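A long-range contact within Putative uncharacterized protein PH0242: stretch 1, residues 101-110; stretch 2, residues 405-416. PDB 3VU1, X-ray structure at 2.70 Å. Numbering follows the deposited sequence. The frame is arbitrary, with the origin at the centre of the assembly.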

# COMPACT_ATOMS: atom_id res chain seq x y z
N SER A 101 -0.89 -11.63 -10.14
CA SER A 101 -1.29 -10.88 -11.33
C SER A 101 -2.71 -11.23 -11.77
O SER A 101 -3.53 -10.33 -12.09
CB SER A 101 -0.34 -11.11 -12.48
OG SER A 101 0.95 -10.66 -12.12
N TYR A 102 -3.00 -12.54 -11.79
CA TYR A 102 -4.34 -13.00 -12.16
C TYR A 102 -5.37 -12.46 -11.20
O TYR A 102 -6.30 -11.77 -11.62
CB TYR A 102 -4.44 -14.53 -12.26
CG TYR A 102 -5.80 -15.02 -12.72
CD1 TYR A 102 -6.36 -14.55 -13.90
CD2 TYR A 102 -6.52 -15.95 -11.98
CE1 TYR A 102 -7.59 -14.99 -14.33
CE2 TYR A 102 -7.76 -16.40 -12.40
CZ TYR A 102 -8.29 -15.91 -13.57
OH TYR A 102 -9.52 -16.35 -14.02
N LEU A 103 -5.17 -12.72 -9.91
CA LEU A 103 -6.13 -12.32 -8.91
C LEU A 103 -6.32 -10.81 -8.83
O LEU A 103 -7.35 -10.38 -8.33
CB LEU A 103 -5.77 -12.89 -7.56
CG LEU A 103 -5.83 -14.41 -7.38
CD1 LEU A 103 -5.16 -14.80 -6.08
CD2 LEU A 103 -7.27 -14.93 -7.42
N GLY A 104 -5.36 -10.03 -9.33
CA GLY A 104 -5.43 -8.56 -9.29
C GLY A 104 -5.90 -7.95 -10.60
O GLY A 104 -5.99 -6.71 -10.74
N GLY A 105 -6.21 -8.80 -11.57
CA GLY A 105 -6.80 -8.34 -12.83
C GLY A 105 -5.79 -7.79 -13.82
O GLY A 105 -6.17 -7.16 -14.80
N ALA A 106 -4.50 -8.06 -13.58
CA ALA A 106 -3.41 -7.63 -14.49
C ALA A 106 -3.27 -8.47 -15.76
O ALA A 106 -2.76 -8.00 -16.76
CB ALA A 106 -2.08 -7.62 -13.73
N ILE A 107 -3.67 -9.74 -15.68
CA ILE A 107 -3.49 -10.69 -16.76
C ILE A 107 -4.74 -11.56 -16.94
O ILE A 107 -5.59 -11.68 -16.05
CB ILE A 107 -2.28 -11.61 -16.53
CG1 ILE A 107 -2.41 -12.43 -15.25
CG2 ILE A 107 -0.97 -10.84 -16.53
CD1 ILE A 107 -1.40 -13.56 -15.18
N THR A 108 -4.86 -12.19 -18.10
CA THR A 108 -5.96 -13.08 -18.36
C THR A 108 -5.70 -14.47 -17.77
O THR A 108 -4.56 -14.80 -17.39
CB THR A 108 -6.25 -13.20 -19.88
OG1 THR A 108 -5.24 -14.00 -20.51
CG2 THR A 108 -6.32 -11.82 -20.51
N ARG A 109 -6.76 -15.27 -17.71
CA ARG A 109 -6.67 -16.65 -17.26
C ARG A 109 -5.66 -17.43 -18.09
O ARG A 109 -4.87 -18.21 -17.54
CB ARG A 109 -8.03 -17.32 -17.34
CG ARG A 109 -8.07 -18.69 -16.71
CD ARG A 109 -9.43 -18.96 -16.12
NE ARG A 109 -9.69 -20.39 -16.12
CZ ARG A 109 -10.84 -20.93 -16.49
NH1 ARG A 109 -10.98 -22.25 -16.48
NH2 ARG A 109 -11.84 -20.16 -16.88
N LYS A 110 -5.69 -17.19 -19.40
CA LYS A 110 -4.77 -17.84 -20.33
C LYS A 110 -3.33 -17.51 -19.99
O LYS A 110 -2.49 -18.42 -19.90
CB LYS A 110 -5.06 -17.40 -21.76
CG LYS A 110 -4.06 -17.96 -22.75
CD LYS A 110 -4.51 -17.77 -24.18
CE LYS A 110 -3.41 -18.27 -25.10
NZ LYS A 110 -3.67 -17.92 -26.52
N SER A 405 -17.55 -14.94 -21.70
CA SER A 405 -18.10 -15.70 -20.57
C SER A 405 -17.07 -15.79 -19.45
O SER A 405 -15.84 -15.80 -19.68
CB SER A 405 -18.57 -17.09 -21.03
OG SER A 405 -17.95 -18.19 -20.36
N ASN A 406 -17.56 -15.86 -18.23
CA ASN A 406 -16.68 -16.11 -17.09
C ASN A 406 -15.78 -17.34 -17.21
O ASN A 406 -14.90 -17.53 -16.38
CB ASN A 406 -17.49 -16.19 -15.81
CG ASN A 406 -18.07 -14.86 -15.43
OD1 ASN A 406 -18.02 -13.89 -16.19
ND2 ASN A 406 -18.65 -14.80 -14.26
N GLU A 407 -15.99 -18.14 -18.25
CA GLU A 407 -15.26 -19.40 -18.40
C GLU A 407 -14.26 -19.33 -19.56
O GLU A 407 -13.36 -20.16 -19.68
CB GLU A 407 -16.22 -20.58 -18.54
CG GLU A 407 -17.25 -20.65 -17.41
CD GLU A 407 -17.77 -22.05 -17.14
OE1 GLU A 407 -18.86 -22.18 -16.55
OE2 GLU A 407 -17.09 -23.03 -17.51
N ASP A 408 -14.42 -18.30 -20.39
CA ASP A 408 -13.52 -17.99 -21.49
C ASP A 408 -12.09 -17.63 -20.93
O ASP A 408 -11.95 -16.79 -20.03
CB ASP A 408 -14.19 -16.87 -22.33
CG ASP A 408 -13.36 -16.41 -23.52
OD1 ASP A 408 -12.19 -16.78 -23.66
OD2 ASP A 408 -13.89 -15.63 -24.34
N TYR A 409 -11.05 -18.28 -21.45
CA TYR A 409 -9.66 -18.06 -21.01
C TYR A 409 -9.08 -16.70 -21.36
O TYR A 409 -8.04 -16.30 -20.80
CB TYR A 409 -8.74 -19.17 -21.53
CG TYR A 409 -8.92 -20.45 -20.75
CD1 TYR A 409 -10.07 -21.23 -20.91
CD2 TYR A 409 -7.97 -20.87 -19.82
CE1 TYR A 409 -10.26 -22.38 -20.19
CE2 TYR A 409 -8.15 -22.03 -19.09
CZ TYR A 409 -9.30 -22.78 -19.29
OH TYR A 409 -9.50 -23.92 -18.57
N ASP A 410 -9.72 -15.98 -22.27
CA ASP A 410 -9.22 -14.66 -22.61
C ASP A 410 -9.75 -13.64 -21.64
O ASP A 410 -9.50 -12.45 -21.78
CB ASP A 410 -9.54 -14.28 -24.06
CG ASP A 410 -8.78 -15.13 -25.08
OD1 ASP A 410 -7.53 -15.26 -24.97
OD2 ASP A 410 -9.44 -15.66 -26.00
N ALA A 411 -10.49 -14.11 -20.65
CA ALA A 411 -11.08 -13.23 -19.65
C ALA A 411 -10.03 -12.79 -18.64
O ALA A 411 -9.18 -13.58 -18.23
CB ALA A 411 -12.22 -13.93 -18.94
N SER A 412 -10.08 -11.52 -18.25
CA SER A 412 -9.45 -11.12 -17.01
C SER A 412 -10.58 -10.67 -16.08
O SER A 412 -11.70 -10.41 -16.54
CB SER A 412 -8.40 -10.04 -17.24
OG SER A 412 -9.03 -8.86 -17.65
N PHE A 413 -10.31 -10.60 -14.78
CA PHE A 413 -11.32 -10.17 -13.82
C PHE A 413 -10.81 -8.99 -12.98
O PHE A 413 -9.78 -9.08 -12.32
CB PHE A 413 -11.71 -11.34 -12.93
CG PHE A 413 -12.29 -12.50 -13.68
CD1 PHE A 413 -13.67 -12.56 -13.93
CD2 PHE A 413 -11.46 -13.51 -14.18
CE1 PHE A 413 -14.21 -13.64 -14.64
CE2 PHE A 413 -12.00 -14.58 -14.90
CZ PHE A 413 -13.39 -14.65 -15.13
N GLU A 414 -11.52 -7.87 -13.02
CA GLU A 414 -11.04 -6.68 -12.33
C GLU A 414 -11.65 -6.59 -10.93
O GLU A 414 -12.86 -6.57 -10.81
CB GLU A 414 -11.38 -5.45 -13.13
CG GLU A 414 -10.52 -4.25 -12.80
CD GLU A 414 -10.23 -3.46 -14.05
OE1 GLU A 414 -10.83 -2.36 -14.21
OE2 GLU A 414 -9.43 -3.96 -14.88
N PRO A 415 -10.81 -6.57 -9.87
CA PRO A 415 -11.40 -6.49 -8.51
C PRO A 415 -11.88 -5.11 -8.11
O PRO A 415 -11.29 -4.14 -8.52
CB PRO A 415 -10.25 -6.93 -7.59
CG PRO A 415 -9.04 -6.91 -8.43
CD PRO A 415 -9.43 -7.09 -9.85
N HIS A 416 -12.93 -5.07 -7.30
CA HIS A 416 -13.49 -3.85 -6.75
C HIS A 416 -13.73 -4.01 -5.26
O HIS A 416 -14.03 -5.11 -4.78
CB HIS A 416 -14.84 -3.56 -7.39
CG HIS A 416 -14.78 -3.20 -8.85
ND1 HIS A 416 -14.97 -1.92 -9.31
CD2 HIS A 416 -14.62 -4.00 -9.99
CE1 HIS A 416 -14.91 -1.90 -10.66
NE2 HIS A 416 -14.70 -3.18 -11.09
O HOH W 1 -7.48 -11.41 -13.97
O HOH W 2 -9.47 -10.91 -10.38

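This contact joins backbone hydrogen bonding to side-chain packing: the start of a helix is pinned to a turn by two backbone hydrogen bonds, an arginine lies over a tyrosine ring, and ordered waters bridge the two chain segments farther along. Thr108 occupies the N-cap position, where its short hydroxyl side chain can cap a backbone nitrogen just past the stretch. The first amides of a helix have no partners within it, and here two of them turn to the other segment: Arg109 N donates to Ala411 O at 3.0 Å and Lys110 N to Tyr409 O at 2.9 Å. Ala411 O also receives a CA-H...O contact from Thr108 CA, at 3.3 Å. The type I turn from Asp408 to Ala411 presents these carbonyls, and Asp408 steadies it by accepting, through OD1, a 2.9 Å hydrogen bond from Asp410 N.

Arg109 has more of its surface covered by the other stretch than any other residue here. Its guanidinium lies over the face of Tyr409, with CZ 4.0 Å from the ring centroid, a cation-pi arrangement that suits a delocalized, planar cation. Although Arg109 NH1 comes within 3.1 Å of Tyr409 OH, the angle is poor for a hydrogen bond, so the cation-pi interaction, not a hydrogen bond, describes the pair.

Gly105 is the first residue after the preceding helix to leave helical phi/psi, in a Schellman motif, with positive phi that favours glycine. Packing favours it too: Gly105 CA lies 3.1 Å from Phe413 O, and a CB would sit only 2.7 Å from that oxygen. Nearby, Tyr102 CZ packs 4.0 Å from Phe413 CD2, pairing aromatic side chains, while the Tyr102 hydroxyl approaches the edge of the Phe413 ring. One water joins Tyr102 O and Ile107 O to Phe413 N; a second donates to Phe413 O and, weakly, to Leu103 O.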